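Local coordinates for RidA family protein (Psychrobacter sp. MES7-P7E, PDB 6L8P) that probably hydrolyses reactive enamine and imine intermediates of amino-acid metabolism, releasing ammonia, as other RidA deaminases do, at residues Thr25-Ala33 and Asn77-Ala85; Lys43-Leu54 and Val137-Ile145. The protein carries 1 engineered substitution. All blocks are in the same frame, centred on the assembly; numbering follows the deposited sequence.

Contact 1: residues Thr25-Ala33 and Asn77-Ala85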
loop_
_atom_site.group_PDB
_atom_site.type_symbol
_atom_site.label_atom_id
_atom_site.label_comp_id
_atom_site.label_asym_id
_atom_site.label_seq_id
_atom_site.Cartn_x
_atom_site.Cartn_y
_atom_site.Cartn_z
ATOM N N THR A 25 13.425 14.642 -4.288
ATOM C CA THR A 25 12.001 14.928 -4.419
ATOM C C THR A 25 11.684 15.375 -5.843
ATOM O O THR A 25 12.423 16.167 -6.445
ATOM C CB THR A 25 11.630 15.990 -3.399
ATOM O OG1 THR A 25 12.016 15.497 -2.104
ATOM C CG2 THR A 25 10.154 16.230 -3.411
ATOM N N ILE A 26 10.606 14.847 -6.396
ATOM C CA ILE A 26 10.209 15.089 -7.776
ATOM C C ILE A 26 9.045 16.070 -7.766
ATOM O O ILE A 26 8.077 15.897 -7.007
ATOM C CB ILE A 26 9.790 13.788 -8.490
ATOM C CG1 ILE A 26 10.854 12.673 -8.420
ATOM C CG2 ILE A 26 9.391 14.051 -9.955
ATOM C CD1 ILE A 26 12.264 13.057 -8.906
ATOM N N GLN A 27 9.116 17.092 -8.624
ATOM C CA GLN A 27 7.997 18.009 -8.794
ATOM C C GLN A 27 7.882 18.364 -10.267
ATOM O O GLN A 27 8.895 18.584 -10.945
ATOM C CB GLN A 27 8.157 19.304 -7.974
ATOM C CG GLN A 27 6.905 20.233 -7.958
ATOM C CD GLN A 27 6.786 21.110 -9.213
ATOM O OE1 GLN A 27 7.787 21.402 -9.876
ATOM N NE2 GLN A 27 5.558 21.512 -9.552
ATOM N N THR A 28 6.654 18.400 -10.756
ATOM C CA THR A 28 6.386 18.874 -12.107
ATOM C C THR A 28 5.064 19.625 -12.149
ATOM O O THR A 28 4.051 19.170 -11.622
ATOM C CB THR A 28 6.385 17.737 -13.139
ATOM O OG1 THR A 28 5.954 18.241 -14.412
ATOM C CG2 THR A 28 5.466 16.580 -12.728
ATOM N N ASP A 29 5.056 20.760 -12.856
ATOM C CA ASP A 29 3.784 21.436 -13.069
ATOM C C ASP A 29 2.849 20.705 -14.024
ATOM O O ASP A 29 1.698 21.140 -14.185
ATOM C CB ASP A 29 4.032 22.851 -13.616
ATOM C CG ASP A 29 4.871 23.697 -12.691
ATOM O OD1 ASP A 29 4.741 23.555 -11.454
ATOM O OD2 ASP A 29 5.669 24.513 -13.205
ATOM N N LYS A 30 3.304 19.629 -14.685
ATOM C CA LYS A 30 2.430 18.879 -15.565
ATOM C C LYS A 30 1.566 17.880 -14.823
ATOM O O LYS A 30 0.730 17.233 -15.447
ATOM C CB LYS A 30 3.264 18.170 -16.633
ATOM C CG LYS A 30 3.947 19.213 -17.548
ATOM C CD LYS A 30 5.017 18.635 -18.450
ATOM C CE LYS A 30 4.960 19.334 -19.801
ATOM N NZ LYS A 30 5.993 20.404 -19.915
ATOM N N ALA A 31 1.765 17.720 -13.523
ATOM C CA ALA A 31 0.855 16.925 -12.717
ATOM C C ALA A 31 0.225 17.802 -11.643
ATOM O O ALA A 31 0.727 18.902 -11.346
ATOM C CB ALA A 31 1.593 15.744 -12.064
ATOM N N PRO A 32 -0.888 17.370 -11.061
ATOM C CA PRO A 32 -1.567 18.215 -10.058
ATOM C C PRO A 32 -0.676 18.529 -8.862
ATOM O O PRO A 32 0.093 17.683 -8.370
ATOM C CB PRO A 32 -2.774 17.365 -9.628
ATOM C CG PRO A 32 -3.031 16.418 -10.824
ATOM C CD PRO A 32 -1.626 16.120 -11.331
ATOM N N ALA A 33 -0.825 19.738 -8.343
ATOM C CA ALA A 33 -0.196 20.043 -7.066
ATOM C C ALA A 33 -0.755 19.144 -5.982
ATOM O O ALA A 33 -1.913 18.738 -6.032
ATOM C CB ALA A 33 -0.464 21.506 -6.687
ATOM N N ASN A 77 -1.471 12.037 -15.312
ATOM C CA ASN A 77 -0.775 12.597 -14.156
ATOM C C ASN A 77 0.419 11.738 -13.725
ATOM O O ASN A 77 1.525 12.243 -13.466
ATOM C CB ASN A 77 -1.785 12.779 -13.016
ATOM C CG ASN A 77 -2.860 13.823 -13.346
ATOM O OD1 ASN A 77 -2.688 14.601 -14.281
ATOM N ND2 ASN A 77 -3.977 13.830 -12.574
ATOM N N ILE A 78 0.221 10.417 -13.679
ATOM C CA ILE A 78 1.321 9.525 -13.342
ATOM C C ILE A 78 2.416 9.608 -14.385
ATOM O O ILE A 78 3.592 9.686 -14.033
ATOM C CB ILE A 78 0.803 8.085 -13.168
ATOM C CG1 ILE A 78 -0.109 8.018 -11.930
ATOM C CG2 ILE A 78 1.980 7.110 -13.005
ATOM C CD1 ILE A 78 -0.805 6.642 -11.787
ATOM N N LYS A 79 2.038 9.584 -15.666
ATOM C CA LYS A 79 3.024 9.657 -16.751
ATOM C C LYS A 79 3.877 10.917 -16.626
ATOM O O LYS A 79 5.115 10.862 -16.759
ATOM C CB LYS A 79 2.297 9.602 -18.095
ATOM C CG LYS A 79 3.205 9.503 -19.304
ATOM C CD LYS A 79 2.361 8.958 -20.457
ATOM C CE LYS A 79 2.615 9.695 -21.742
ATOM N NZ LYS A 79 4.039 10.069 -21.787
ATOM N N ALA A 80 3.235 12.057 -16.323
ATOM C CA ALA A 80 4.005 13.289 -16.173
ATOM C C ALA A 80 5.052 13.163 -15.068
ATOM O O ALA A 80 6.190 13.651 -15.208
ATOM C CB ALA A 80 3.069 14.470 -15.892
ATOM N N ILE A 81 4.672 12.540 -13.937
ATOM C CA ILE A 81 5.620 12.401 -12.845
ATOM C C ILE A 81 6.716 11.402 -13.199
ATOM O O ILE A 81 7.882 11.602 -12.840
ATOM C CB ILE A 81 4.874 12.009 -11.560
ATOM C CG1 ILE A 81 3.940 13.146 -11.202
ATOM C CG2 ILE A 81 5.871 11.760 -10.443
ATOM C CD1 ILE A 81 2.882 12.788 -10.156
ATOM N N CYS A 82 6.362 10.324 -13.897
ATOM C CA CYS A 82 7.369 9.374 -14.360
ATOM C C CYS A 82 8.422 10.093 -15.174
ATOM O O CYS A 82 9.623 9.898 -14.960
ATOM C CB CYS A 82 6.751 8.273 -15.230
ATOM S SG CYS A 82 5.700 7.074 -14.342
ATOM N N GLU A 83 7.972 10.941 -16.099
ATOM C CA GLU A 83 8.909 11.646 -16.975
ATOM C C GLU A 83 9.756 12.630 -16.191
ATOM O O GLU A 83 10.960 12.755 -16.446
ATOM C CB GLU A 83 8.140 12.342 -18.087
ATOM C CG GLU A 83 7.485 11.346 -19.018
ATOM C CD GLU A 83 6.529 12.009 -19.989
ATOM O OE1 GLU A 83 6.186 13.190 -19.771
ATOM O OE2 GLU A 83 6.130 11.350 -20.974
ATOM N N ALA A 84 9.158 13.327 -15.221
ATOM C CA ALA A 84 9.939 14.213 -14.369
ATOM C C ALA A 84 10.989 13.450 -13.579
ATOM O O ALA A 84 12.023 14.010 -13.212
ATOM C CB ALA A 84 8.995 14.982 -13.437
ATOM N N ALA A 85 10.754 12.168 -13.307
ATOM C CA ALA A 85 11.725 11.363 -12.571
ATOM C C ALA A 85 12.763 10.718 -13.482
ATOM O O ALA A 85 13.634 9.992 -12.988
ATOM C CB ALA A 85 11.001 10.269 -11.767
HETATM O O HOH W 1 6.638 16.058 -16.483
HETATM O O HOH W 2 -1.131 15.411 -16.507
#
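The Pro-32 ring lies over the carboxamide of Asn-77, crossing that side chain at about a right angle. Pro-32 CD sits above the middle of the group, 3.3 Å from Asn-77 CG and about equally far from its oxygen and nitrogen, while Pro-32 CG leans toward the nitrogen side. The polar ends of the amide are used elsewhere: OD1 accepts from Gln-73 and from a water that also donates to Lys-30 O, and ND2 donates to Phe-56 O, which together should fix the rotation of the plane.

The end of strand 23-26 and the turn after it thus pack on the C-terminal half of helix 67-84, where small residues permit close approach. Ala-80 CB lies 3.6 Å from Lys-30 O. Ala-84 CB touches both Ile-26 CG2 (3.6 Å) and Thr-28 CB. Ala-31 CB meets Ile-81 CG1, and Ile-81 also reaches Ala-41 and Gln-53 of the sheet; the Ile-26 backbone bonds to Ala-41. Thr-28 carries OG1 anti to its backbone N (chi1 173°), which leaves CG2 pointing at Ala-80 and Ile-81 and lets OG1 accept from Lys-30 N at 3.0 Å, an ST turn within the type I turn 28-31. A second water joins Thr-28 OG1 to Ala-80 O.

No direct hydrogen bond links the segments; van der Waals contact probably does most of the holding, with two water bridges as the polar links.

Contact 2: residues Lys43-Leu54 and Val137-Ile145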
loop_
_atom_site.group_PDB
_atom_site.type_symbol
_atom_site.label_atom_id
_atom_site.label_comp_id
_atom_site.label_asym_id
_atom_site.label_seq_id
_atom_site.Cartn_x
_atom_site.Cartn_y
_atom_site.Cartn_z
ATOM N N LYS A 43 12.352 9.907 -5.261
ATOM C CA LYS A 43 13.216 8.962 -5.960
ATOM C C LYS A 43 14.415 8.640 -5.084
ATOM O O LYS A 43 15.034 9.550 -4.528
ATOM C CB LYS A 43 13.664 9.564 -7.302
ATOM C CG LYS A 43 14.656 8.676 -8.097
ATOM C CD LYS A 43 14.871 9.334 -9.467
ATOM C CE LYS A 43 15.801 8.502 -10.336
ATOM N NZ LYS A 43 15.934 9.165 -11.669
ATOM N N VAL A 44 14.721 7.352 -4.943
ATOM C CA VAL A 44 15.914 6.910 -4.219
ATOM C C VAL A 44 16.601 5.911 -5.129
ATOM O O VAL A 44 16.106 4.793 -5.337
ATOM C CB VAL A 44 15.606 6.313 -2.841
ATOM C CG1 VAL A 44 15.396 7.423 -1.845
ATOM C CG2 VAL A 44 14.365 5.458 -2.882
ATOM N N GLY A 45 17.701 6.335 -5.724
ATOM C CA GLY A 45 18.373 5.468 -6.679
ATOM C C GLY A 45 17.503 5.263 -7.899
ATOM O O GLY A 45 17.027 6.219 -8.520
ATOM N N ASN A 46 17.276 3.997 -8.235
ATOM C CA ASN A 46 16.440 3.649 -9.370
ATOM C C ASN A 46 14.971 3.556 -9.003
ATOM O O ASN A 46 14.134 3.473 -9.912
ATOM C CB ASN A 46 16.870 2.306 -9.960
ATOM C CG ASN A 46 18.151 2.419 -10.759
ATOM O OD1 ASN A 46 18.417 3.445 -11.386
ATOM N ND2 ASN A 46 18.947 1.368 -10.744
ATOM N N THR A 47 14.647 3.575 -7.706
ATOM C CA THR A 47 13.266 3.365 -7.265
ATOM C C THR A 47 12.550 4.707 -7.119
ATOM O O THR A 47 13.123 5.678 -6.622
ATOM C CB THR A 47 13.230 2.625 -5.934
ATOM O OG1 THR A 47 13.878 1.342 -6.119
ATOM C CG2 THR A 47 11.802 2.351 -5.508
ATOM N N VAL A 48 11.317 4.787 -7.587
ATOM C CA VAL A 48 10.554 6.023 -7.409
ATOM C C VAL A 48 9.233 5.669 -6.751
ATOM O O VAL A 48 8.534 4.779 -7.237
ATOM C CB VAL A 48 10.278 6.743 -8.746
ATOM C CG1 VAL A 48 9.515 8.055 -8.479
ATOM C CG2 VAL A 48 11.601 7.030 -9.519
ATOM N N TYR A 49 8.880 6.378 -5.679
ATOM C CA TYR A 49 7.568 6.227 -5.026
ATOM C C TYR A 49 6.726 7.411 -5.479
ATOM O O TYR A 49 7.032 8.555 -5.124
ATOM C CB TYR A 49 7.707 6.210 -3.500
ATOM C CG TYR A 49 8.516 5.045 -3.004
ATOM C CD1 TYR A 49 9.905 5.127 -2.935
ATOM C CD2 TYR A 49 7.903 3.851 -2.692
ATOM C CE1 TYR A 49 10.673 4.025 -2.513
ATOM C CE2 TYR A 49 8.655 2.753 -2.268
ATOM C CZ TYR A 49 10.021 2.847 -2.188
ATOM O OH TYR A 49 10.788 1.746 -1.761
ATOM N N ILE A 50 5.670 7.146 -6.257
ATOM C CA ILE A 50 4.760 8.192 -6.731
ATOM C C ILE A 50 3.524 8.198 -5.839
ATOM O O ILE A 50 2.864 7.155 -5.658
ATOM C CB ILE A 50 4.366 7.992 -8.206
ATOM C CG1 ILE A 50 5.640 7.921 -9.085
ATOM C CG2 ILE A 50 3.503 9.186 -8.691
ATOM C CD1 ILE A 50 5.294 7.840 -10.616
ATOM N N SER A 51 3.211 9.385 -5.314
ATOM C CA SER A 51 2.024 9.587 -4.490
ATOM C C SER A 51 0.760 9.161 -5.216
ATOM O O SER A 51 0.692 9.125 -6.458
ATOM C CB SER A 51 1.885 11.064 -4.121
ATOM O OG SER A 51 2.951 11.414 -3.258
ATOM N N GLY A 52 -0.262 8.833 -4.426
ATOM C CA GLY A 52 -1.567 8.578 -5.027
ATOM C C GLY A 52 -1.972 9.738 -5.908
ATOM O O GLY A 52 -1.821 10.895 -5.528
ATOM N N GLN A 53 -2.428 9.428 -7.115
ATOM C CA GLN A 53 -2.914 10.423 -8.061
ATOM C C GLN A 53 -4.409 10.256 -8.241
ATOM O O GLN A 53 -4.907 9.130 -8.372
ATOM C CB GLN A 53 -2.215 10.275 -9.420
ATOM C CG GLN A 53 -0.722 10.598 -9.349
ATOM C CD GLN A 53 -0.455 11.991 -8.880
ATOM O OE1 GLN A 53 -0.983 12.946 -9.452
ATOM N NE2 GLN A 53 0.355 12.131 -7.819
ATOM N N LEU A 54 -5.122 11.383 -8.243
ATOM C CA LEU A 54 -6.548 11.445 -8.517
ATOM C C LEU A 54 -6.754 12.091 -9.883
ATOM O O LEU A 54 -5.813 12.631 -10.487
ATOM C CB LEU A 54 -7.256 12.262 -7.417
ATOM C CG LEU A 54 -7.128 11.681 -6.000
ATOM C CD1 LEU A 54 -7.406 12.828 -4.930
ATOM C CD2 LEU A 54 -8.124 10.621 -5.802
ATOM N N VAL A 137 -11.356 7.330 -8.247
ATOM C CA VAL A 137 -10.214 6.434 -8.476
ATOM C C VAL A 137 -8.938 7.148 -8.031
ATOM O O VAL A 137 -8.726 8.327 -8.343
ATOM C CB VAL A 137 -10.135 5.974 -9.964
ATOM C CG1 VAL A 137 -10.104 7.163 -10.933
ATOM C CG2 VAL A 137 -8.883 5.105 -10.159
ATOM N N GLU A 138 -8.087 6.435 -7.280
ATOM C CA GLU A 138 -6.762 6.911 -6.895
ATOM C C GLU A 138 -5.776 5.800 -7.221
ATOM O O GLU A 138 -6.068 4.637 -6.943
ATOM C CB GLU A 138 -6.707 7.230 -5.369
ATOM C CG GLU A 138 -5.350 7.678 -4.906
ATOM C CD GLU A 138 -5.366 8.107 -3.434
ATOM O OE1 GLU A 138 -6.465 8.339 -2.858
ATOM O OE2 GLU A 138 -4.281 8.237 -2.823
ATOM N N ILE A 139 -4.637 6.129 -7.838
ATOM C CA ILE A 139 -3.642 5.106 -8.159
ATOM C C ILE A 139 -2.302 5.573 -7.657
ATOM O O ILE A 139 -1.883 6.695 -7.951
ATOM C CB ILE A 139 -3.592 4.816 -9.671
ATOM C CG1 ILE A 139 -4.979 4.350 -10.154
ATOM C CG2 ILE A 139 -2.475 3.782 -9.963
ATOM C CD1 ILE A 139 -5.023 3.933 -11.665
ATOM N N GLU A 140 -1.618 4.708 -6.886
ATOM C CA GLU A 140 -0.245 4.907 -6.408
ATOM C C GLU A 140 0.689 4.057 -7.255
ATOM O O GLU A 140 0.271 3.006 -7.754
ATOM C CB GLU A 140 -0.093 4.437 -4.987
ATOM C CG GLU A 140 -1.040 5.028 -4.012
ATOM C CD GLU A 140 -1.217 4.053 -2.849
ATOM O OE1 GLU A 140 -0.200 3.715 -2.171
ATOM O OE2 GLU A 140 -2.363 3.599 -2.600
ATOM N N SER A 141 1.954 4.467 -7.364
ATOM C CA SER A 141 2.859 3.749 -8.264
ATOM C C SER A 141 4.235 3.625 -7.644
ATOM O O SER A 141 4.683 4.519 -6.928
ATOM C CB SER A 141 3.056 4.490 -9.591
ATOM O OG SER A 141 1.831 4.971 -10.072
ATOM N N ILE A 142 4.930 2.524 -7.953
ATOM C CA ILE A 142 6.343 2.374 -7.642
ATOM C C ILE A 142 7.027 2.043 -8.956
ATOM O O ILE A 142 6.549 1.165 -9.689
ATOM C CB ILE A 142 6.609 1.260 -6.610
ATOM C CG1 ILE A 142 5.900 1.623 -5.287
ATOM C CG2 ILE A 142 8.148 1.091 -6.391
ATOM C CD1 ILE A 142 5.996 0.508 -4.181
ATOM N N LEU A 143 8.110 2.782 -9.255
ATOM C CA LEU A 143 8.941 2.583 -10.447
ATOM C C LEU A 143 10.271 1.965 -10.073
ATOM O O LEU A 143 10.823 2.221 -8.993
ATOM C CB LEU A 143 9.263 3.916 -11.152
ATOM C CG LEU A 143 8.173 4.518 -12.024
ATOM C CD1 LEU A 143 6.883 4.776 -11.338
ATOM C CD2 LEU A 143 8.722 5.835 -12.606
ATOM N N TYR A 144 10.831 1.215 -11.028
ATOM C CA TYR A 144 12.252 0.880 -11.018
ATOM C C TYR A 144 12.789 1.302 -12.379
ATOM O O TYR A 144 12.407 0.732 -13.408
ATOM C CB TYR A 144 12.465 -0.607 -10.723
ATOM C CG TYR A 144 13.922 -0.933 -10.536
ATOM C CD1 TYR A 144 14.717 -1.222 -11.621
ATOM C CD2 TYR A 144 14.493 -0.937 -9.270
ATOM C CE1 TYR A 144 16.064 -1.514 -11.461
ATOM C CE2 TYR A 144 15.830 -1.229 -9.097
ATOM C CZ TYR A 144 16.610 -1.513 -10.196
ATOM O OH TYR A 144 17.946 -1.802 -10.027
ATOM N N ILE A 145 13.607 2.348 -12.387
ATOM C CA ILE A 145 14.087 2.909 -13.656
ATOM C C ILE A 145 15.404 2.221 -14.090
ATOM O O ILE A 145 16.378 2.273 -13.332
ATOM C CB ILE A 145 14.270 4.425 -13.532
ATOM C CG1 ILE A 145 12.922 5.097 -13.213
ATOM C CG2 ILE A 145 14.792 4.978 -14.867
ATOM C CD1 ILE A 145 12.997 6.637 -12.992
HETATM O O HOH W 3 0.811 7.218 -8.617
#
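Val-48 and Leu-143 form a hydrogen-bonded pair in the antiparallel ladder of strands 47-54 and 137-144, central in the mixed sheet of each subunit of this RidA-family trimer. Leu-143 N meets Val-48 O at 2.9 Å in the carbonyl plane, and Val-48 N returns a bond to Leu-143 O. Ile-50 and Ser-141 pair likewise, though Ser-141 N to Ile-50 O is weak.

A beta bulge between Ile-50 and Gln-53 then shifts the register by one, and a water serves the acceptors there: it donates to Ser-51 O and Ile-139 O (2.8 Å) and accepts from Ser-141 OG. Ile-139 O is gripped twice, since Gln-53 N also reaches it, from above the carbonyl plane. Ile-139 N returns a bond to Gln-53 O (3.1 Å), in the carbonyl plane, completing the hydrogen-bonded pair beyond the bulge. Across the bulge, Gly-52 CA comes within 3.5 Å of Glu-138 OE2, an acceptor for Ala-125 N of the second subunit; Glu-140 OE1 binds Lys-94 and Asn-96 of that subunit.

At the other end, Ile-145 N donates almost straight (170°) to Asn-46 O. Tyr-144 CG, anti to the backbone N (chi1 -173°), swings the ring so that one face meets Asn-46 CB in a CH-pi contact, 3.9 Å from the centroid and 16° off the ring normal. Asn-46 ND2 makes a weak 3.4 Å bond to Tyr-144 OH. With Tyr-144 replaced by alanine, Asn-46 CB is likely to lose this ring face and its amide the weak bond, leaving the group freer to turn. On the sheet face carrying Val-48, Ile-50 CD1 touches Leu-143 CD1 at 3.5 Å.

From the N terminus, the chain leaves strand 23-26, outermost in this chain's sheet, through 25-33, returns along strand 41-44, turns into strand 47-54 and then enters helix 67-84, where contact 1 closes a loop over the 43 intervening residues. Contact 2 opens within that loop, at 43-54, and closes only at the C-terminal strand 137-144, 82 residues on, so the two cross in sequence. Contact 1 ties the end of that first strand and the following turn to the helix; contact 2 joins two central strands of the same sheet. Their centres are 10 Å apart, and they meet directly: Lys-43 NZ bonds to Ala-85 O, and Ile-81 CD1 packs on Gln-53 NE2.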